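Local coordinates for methylated RNA-binding protein 1 (Saccharomyces cerevisiae S288c, PDB 4RCM), which reads N6-methyladenosine in RNA through its YTH domain and binds the 3'-UTR of PHO4 mRNA, lowering its stability and so regulating phosphate metabolism, at residues K128-T131 against H132-D135; I143-S146 against I147-F151. All coordinates share one frame; numbering follows the deposited sequence.

Interaction 1: K128-T131 against H132-D135. With nucleotides of chain C.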
loop_
_atom_site.group_PDB
_atom_site.type_symbol
_atom_site.label_atom_id
_atom_site.label_comp_id
_atom_site.label_asym_id
_atom_site.label_seq_id
_atom_site.Cartn_x
_atom_site.Cartn_y
_atom_site.Cartn_z
ATOM N N LYS A 128 -17.127 2.894 -7.274
ATOM C CA LYS A 128 -16.161 2.745 -8.387
ATOM C C LYS A 128 -15.201 1.555 -8.165
ATOM O O LYS A 128 -14.963 1.130 -7.021
ATOM C CB LYS A 128 -15.354 4.038 -8.532
ATOM C CG LYS A 128 -16.161 5.252 -8.999
ATOM C CD LYS A 128 -15.657 6.514 -8.311
ATOM C CE LYS A 128 -16.169 7.798 -8.962
ATOM N NZ LYS A 128 -15.535 8.040 -10.275
ATOM N N PRO A 129 -14.629 1.026 -9.240
ATOM C CA PRO A 129 -13.591 0.042 -9.037
ATOM C C PRO A 129 -12.411 0.591 -8.220
ATOM O O PRO A 129 -12.183 1.824 -8.194
ATOM C CB PRO A 129 -13.114 -0.262 -10.430
ATOM C CG PRO A 129 -14.293 0.056 -11.297
ATOM C CD PRO A 129 -14.952 1.216 -10.660
ATOM N N ILE A 130 -11.662 -0.325 -7.599
ATOM C CA ILE A 130 -10.500 0.044 -6.801
ATOM C C ILE A 130 -9.417 0.815 -7.601
ATOM O O ILE A 130 -8.719 1.665 -7.066
ATOM C CB ILE A 130 -9.883 -1.182 -6.070
ATOM C CG1 ILE A 130 -8.929 -0.707 -4.963
ATOM C CG2 ILE A 130 -9.196 -2.108 -7.046
ATOM C CD1 ILE A 130 -8.415 -1.841 -4.098
ATOM N N THR A 131 -9.314 0.522 -8.867
ATOM C CA THR A 131 -8.389 1.238 -9.755
ATOM C C THR A 131 -8.660 2.759 -9.907
ATOM O O THR A 131 -7.781 3.501 -10.399
ATOM C CB THR A 131 -8.443 0.603 -11.133
ATOM O OG1 THR A 131 -9.814 0.477 -11.527
ATOM C CG2 THR A 131 -7.805 -0.783 -11.106
ATOM N N HIS A 132 -9.851 3.212 -9.490
ATOM C CA HIS A 132 -10.202 4.646 -9.446
ATOM C C HIS A 132 -9.933 5.349 -8.112
ATOM O O HIS A 132 -10.238 6.556 -7.956
ATOM C CB HIS A 132 -11.690 4.820 -9.773
ATOM C CG HIS A 132 -12.048 4.439 -11.170
ATOM N ND1 HIS A 132 -12.826 5.240 -11.966
ATOM C CD2 HIS A 132 -11.721 3.365 -11.919
ATOM C CE1 HIS A 132 -12.981 4.663 -13.145
ATOM N NE2 HIS A 132 -12.311 3.531 -13.147
ATOM N N SER A 133 -9.374 4.622 -7.142
ATOM C CA SER A 133 -9.152 5.181 -5.829
ATOM C C SER A 133 -8.101 6.266 -5.895
ATOM O O SER A 133 -7.118 6.160 -6.625
ATOM C CB SER A 133 -8.700 4.094 -4.830
ATOM O OG SER A 133 -9.568 2.987 -4.879
ATOM N N ARG A 134 -8.314 7.303 -5.132
ATOM C CA ARG A 134 -7.298 8.282 -4.910
ATOM C C ARG A 134 -6.459 7.902 -3.673
ATOM O O ARG A 134 -6.684 6.866 -3.034
ATOM C CB ARG A 134 -7.932 9.671 -4.693
ATOM C CG ARG A 134 -8.702 10.263 -5.881
ATOM C CD ARG A 134 -9.470 11.506 -5.428
ATOM N NE ARG A 134 -10.506 11.181 -4.429
ATOM C CZ ARG A 134 -11.796 10.966 -4.699
ATOM N NH1 ARG A 134 -12.269 11.039 -5.945
ATOM N NH2 ARG A 134 -12.627 10.673 -3.713
ATOM N N ASP A 135 -5.536 8.790 -3.317
ATOM C CA ASP A 135 -4.523 8.511 -2.323
ATOM C C ASP A 135 -5.125 8.467 -0.944
ATOM O O ASP A 135 -5.856 9.386 -0.524
ATOM C CB ASP A 135 -3.387 9.565 -2.417
ATOM C CG ASP A 135 -2.194 9.219 -1.560
ATOM O OD1 ASP A 135 -1.679 8.065 -1.678
ATOM O OD2 ASP A 135 -1.726 10.086 -0.774
ATOM C C2 6MZ C 3 4.876 10.444 -4.840
ATOM C C4 6MZ C 3 2.744 10.821 -3.894
ATOM C C5 6MZ C 3 3.293 10.616 -2.545
ATOM N N9 6MZ C 3 1.430 11.063 -3.722
ATOM N N3 6MZ C 3 3.578 10.722 -4.994
ATOM N N1 6MZ C 3 5.450 10.253 -3.631
ATOM C C6 6MZ C 3 4.756 10.320 -2.472
ATOM N N6 6MZ C 3 5.344 10.165 -1.264
ATOM C C9 6MZ C 3 6.778 10.083 -1.096
ATOM N N7 6MZ C 3 2.275 10.778 -1.653
ATOM C C8 6MZ C 3 1.155 11.055 -2.394
ATOM O "O5'" 6MZ C 3 -2.325 15.148 -4.141
ATOM C "C5'" 6MZ C 3 -1.044 14.490 -3.976
ATOM C "C4'" 6MZ C 3 -0.888 13.331 -4.969
ATOM O "O4'" 6MZ C 3 0.469 12.837 -4.958
ATOM C "C1'" 6MZ C 3 0.511 11.388 -4.891
ATOM C "C2'" 6MZ C 3 -0.968 10.959 -4.903
ATOM O "O2'" 6MZ C 3 -1.421 10.598 -6.236
ATOM C "C3'" 6MZ C 3 -1.831 12.151 -4.681
ATOM O "O3'" 6MZ C 3 -2.932 11.984 -5.615
HETATM O O HOH W 1 -13.041 8.054 -11.389
HETATM O O HOH W 2 -6.629 5.173 -8.860
#

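Interaction 2: I143-S146 against I147-F151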
loop_
_atom_site.group_PDB
_atom_site.type_symbol
_atom_site.label_atom_id
_atom_site.label_comp_id
_atom_site.label_asym_id
_atom_site.label_seq_id
_atom_site.Cartn_x
_atom_site.Cartn_y
_atom_site.Cartn_z
ATOM N N ILE A 143 -13.111 -6.720 1.444
ATOM C CA ILE A 143 -12.575 -6.511 0.096
ATOM C C ILE A 143 -11.041 -6.559 0.180
ATOM O O ILE A 143 -10.366 -7.202 -0.647
ATOM C CB ILE A 143 -12.951 -5.116 -0.507
ATOM C CG1 ILE A 143 -14.466 -4.810 -0.446
ATOM C CG2 ILE A 143 -12.460 -5.001 -1.944
ATOM C CD1 ILE A 143 -15.302 -5.838 -1.085
ATOM N N GLY A 144 -10.461 -5.869 1.164
ATOM C CA GLY A 144 -9.017 -5.909 1.301
ATOM C C GLY A 144 -8.440 -7.298 1.431
ATOM O O GLY A 144 -7.406 -7.631 0.810
ATOM N N ILE A 145 -9.122 -8.136 2.213
ATOM C CA ILE A 145 -8.665 -9.491 2.425
ATOM C C ILE A 145 -8.707 -10.240 1.103
ATOM O O ILE A 145 -7.771 -11.007 0.731
ATOM C CB ILE A 145 -9.545 -10.241 3.482
ATOM C CG1 ILE A 145 -9.264 -9.713 4.891
ATOM C CG2 ILE A 145 -9.308 -11.726 3.413
ATOM C CD1 ILE A 145 -7.866 -10.019 5.412
ATOM N N SER A 146 -9.790 -10.075 0.375
ATOM C CA SER A 146 -9.884 -10.794 -0.924
ATOM C C SER A 146 -8.781 -10.311 -1.888
ATOM O O SER A 146 -8.226 -11.109 -2.639
ATOM C CB SER A 146 -11.277 -10.642 -1.541
ATOM O OG SER A 146 -11.486 -9.314 -1.964
ATOM N N ILE A 147 -8.430 -9.020 -1.864
ATOM C CA ILE A 147 -7.328 -8.542 -2.699
ATOM C C ILE A 147 -5.957 -9.106 -2.222
ATOM O O ILE A 147 -5.136 -9.517 -3.037
ATOM C CB ILE A 147 -7.327 -7.013 -2.892
ATOM C CG1 ILE A 147 -8.624 -6.554 -3.576
ATOM C CG2 ILE A 147 -6.199 -6.606 -3.846
ATOM C CD1 ILE A 147 -8.986 -5.107 -3.309
ATOM N N ILE A 148 -5.718 -9.156 -0.911
ATOM C CA ILE A 148 -4.485 -9.799 -0.408
ATOM C C ILE A 148 -4.382 -11.206 -0.963
ATOM O O ILE A 148 -3.300 -11.610 -1.383
ATOM C CB ILE A 148 -4.414 -9.850 1.133
ATOM C CG1 ILE A 148 -4.288 -8.442 1.683
ATOM C CG2 ILE A 148 -3.234 -10.671 1.603
ATOM C CD1 ILE A 148 -2.943 -7.768 1.357
ATOM N N ASN A 149 -5.512 -11.933 -1.011
ATOM C CA ASN A 149 -5.481 -13.337 -1.430
ATOM C C ASN A 149 -5.128 -13.502 -2.891
ATOM O O ASN A 149 -4.462 -14.496 -3.286
ATOM C CB ASN A 149 -6.799 -14.063 -1.111
ATOM C CG ASN A 149 -6.959 -14.379 0.372
ATOM O OD1 ASN A 149 -5.966 -14.610 1.105
ATOM N ND2 ASN A 149 -8.194 -14.347 0.839
ATOM N N LEU A 150 -5.533 -12.526 -3.702
ATOM C CA LEU A 150 -5.108 -12.499 -5.108
ATOM C C LEU A 150 -3.606 -12.204 -5.179
ATOM O O LEU A 150 -2.879 -12.825 -5.945
ATOM C CB LEU A 150 -5.952 -11.483 -5.894
ATOM C CG LEU A 150 -5.771 -11.303 -7.382
ATOM C CD1 LEU A 150 -6.276 -12.516 -8.179
ATOM C CD2 LEU A 150 -6.474 -10.023 -7.865
ATOM N N PHE A 151 -3.131 -11.286 -4.346
ATOM C CA PHE A 151 -1.703 -10.943 -4.339
ATOM C C PHE A 151 -0.829 -12.157 -3.922
ATOM O O PHE A 151 0.319 -12.274 -4.387
ATOM C CB PHE A 151 -1.402 -9.721 -3.428
ATOM C CG PHE A 151 -1.448 -8.373 -4.137
ATOM C CD1 PHE A 151 -0.306 -7.866 -4.808
ATOM C CD2 PHE A 151 -2.584 -7.584 -4.107
ATOM C CE1 PHE A 151 -0.321 -6.620 -5.457
ATOM C CE2 PHE A 151 -2.623 -6.343 -4.769
ATOM C CZ PHE A 151 -1.479 -5.850 -5.432
#

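Interaction 1: K128-T131 against H132-D135
In a short 3-10 turn that leads into the m6A-binding site of the YTH domain, Ile130 and Ser133 meet through a doubly used carbonyl. Ile130 O accepts from Ser133 N at 3.0 Å and from the Ser133 hydroxyl, whose OG lies 2.7 Å from the same Ile130 O and only 21° from the carbonyl plane. Ser133 OG is anti to its own carbonyl carbon (chi1 -50°), which turns it back onto the turn and gives the buried hydroxyl an acceptor. One step earlier, His132 N donates to Pro129 O at 3.0 Å.

The imidazole of His132 stands beside the proline ring, both pointing the same way. Pro129 CD makes a CH-pi contact with one face, 4.3 Å from the ring centroid and displaced toward the rim, while Thr131 OG1 lies at the edge, in the ring plane. On the exposed side the bent Lys128 chain reaches a water 2.7 Å from its NZ, and this water also hydrogen-bonds His132 ND1. A second water donates to both Thr131 O and Ser133 O, bridging two carbonyls as the chain leaves the turn.

Beyond the turn, Asp135 OD2 approaches C8 of the N6-methyladenosine of chain C at 3.4 Å, and OD1 accepts from the backbone N of Lys22, an RNA-binding residue. Lys128 and Ile130 pair through their backbones with Ile122 and Phe120, Ile130 and Ser133 pack on Val20 of strand 17-23, and Ile130 also meets Leu117 of helix 114-117.

Interaction 2: I143-S146 against I147-F151
Ile143 and Ile147, one helical turn apart in helix 141-151, meet through both backbone and side chains. Ile143 O accepts from Ile147 N at 2.9 Å. In one of two conformers the Ser146 hydroxyl adds a second donor, OG 2.7 Å from Ile143 O, approaching from the side at 120° to the carbonyl bond; this addition stays tentative. In that conformer OG sits between its own backbone N and carbonyl carbon (chi1 69°), folded back over the preceding turn.

The regular i to i+4 ladder continues from there. Gly144 O accepts from Ile148 N at 2.9 Å, Ile145 O from Asn149 N at 3.0 Å, and Ser146 O from Leu150 N in a longer bond of 3.2 Å; Phe151 N in turn donates to Ile147 O. Toward the C-terminal end, Asn149 O accepts from Thr153 OG1 and Phe151 O from Arg110 NH1. The Asn149 side chain runs alongside Ile145, its ND2 3.8 Å from Ile145 CG2. The amide also passes near Ile145 O but is turned wrongly to hydrogen-bond it.

Apolar contact is concentrated at Ile147, whose CD1 lies 3.7 Å from Ile143 CG2 where the two branches cross, while its CG2 meets the edge of the Phe151 ring. With an alanine in place of Ile147, both of these contacts would be lost, which is likely to leave a gap beside Ile143 CG2 and the Phe151 edge.

Ile147 and Ile148 rest on Phe64 of strand 61-67, Ile148 and Phe151 on Val76 of strand 72-79, and Leu150 and Phe151 on Ile112 of strand 102-112, so the helix packs across the central mixed sheet.

Both contacts are local, and each has a carbonyl that takes a backbone N-H and a serine hydroxyl, in interaction 2 only tentatively because the serine has two conformers. They serve different places in the YTH domain. Interaction 1 is a 3-10 turn with an exposed histidine joined through water to a partly exposed lysine, and its chain runs on to the bound nucleotide. Interaction 2 is a regular helix, about 16 Å at its nearest atom from the RNA, whose inward side is almost wholly aliphatic and aromatic. The two touch directly in the interior, where Ile130 CD1 packs 3.4 Å from Ile147 CD1. Phe120 is a neighbour of both, its side chain lying against Ile143, Ser146 and Ile147.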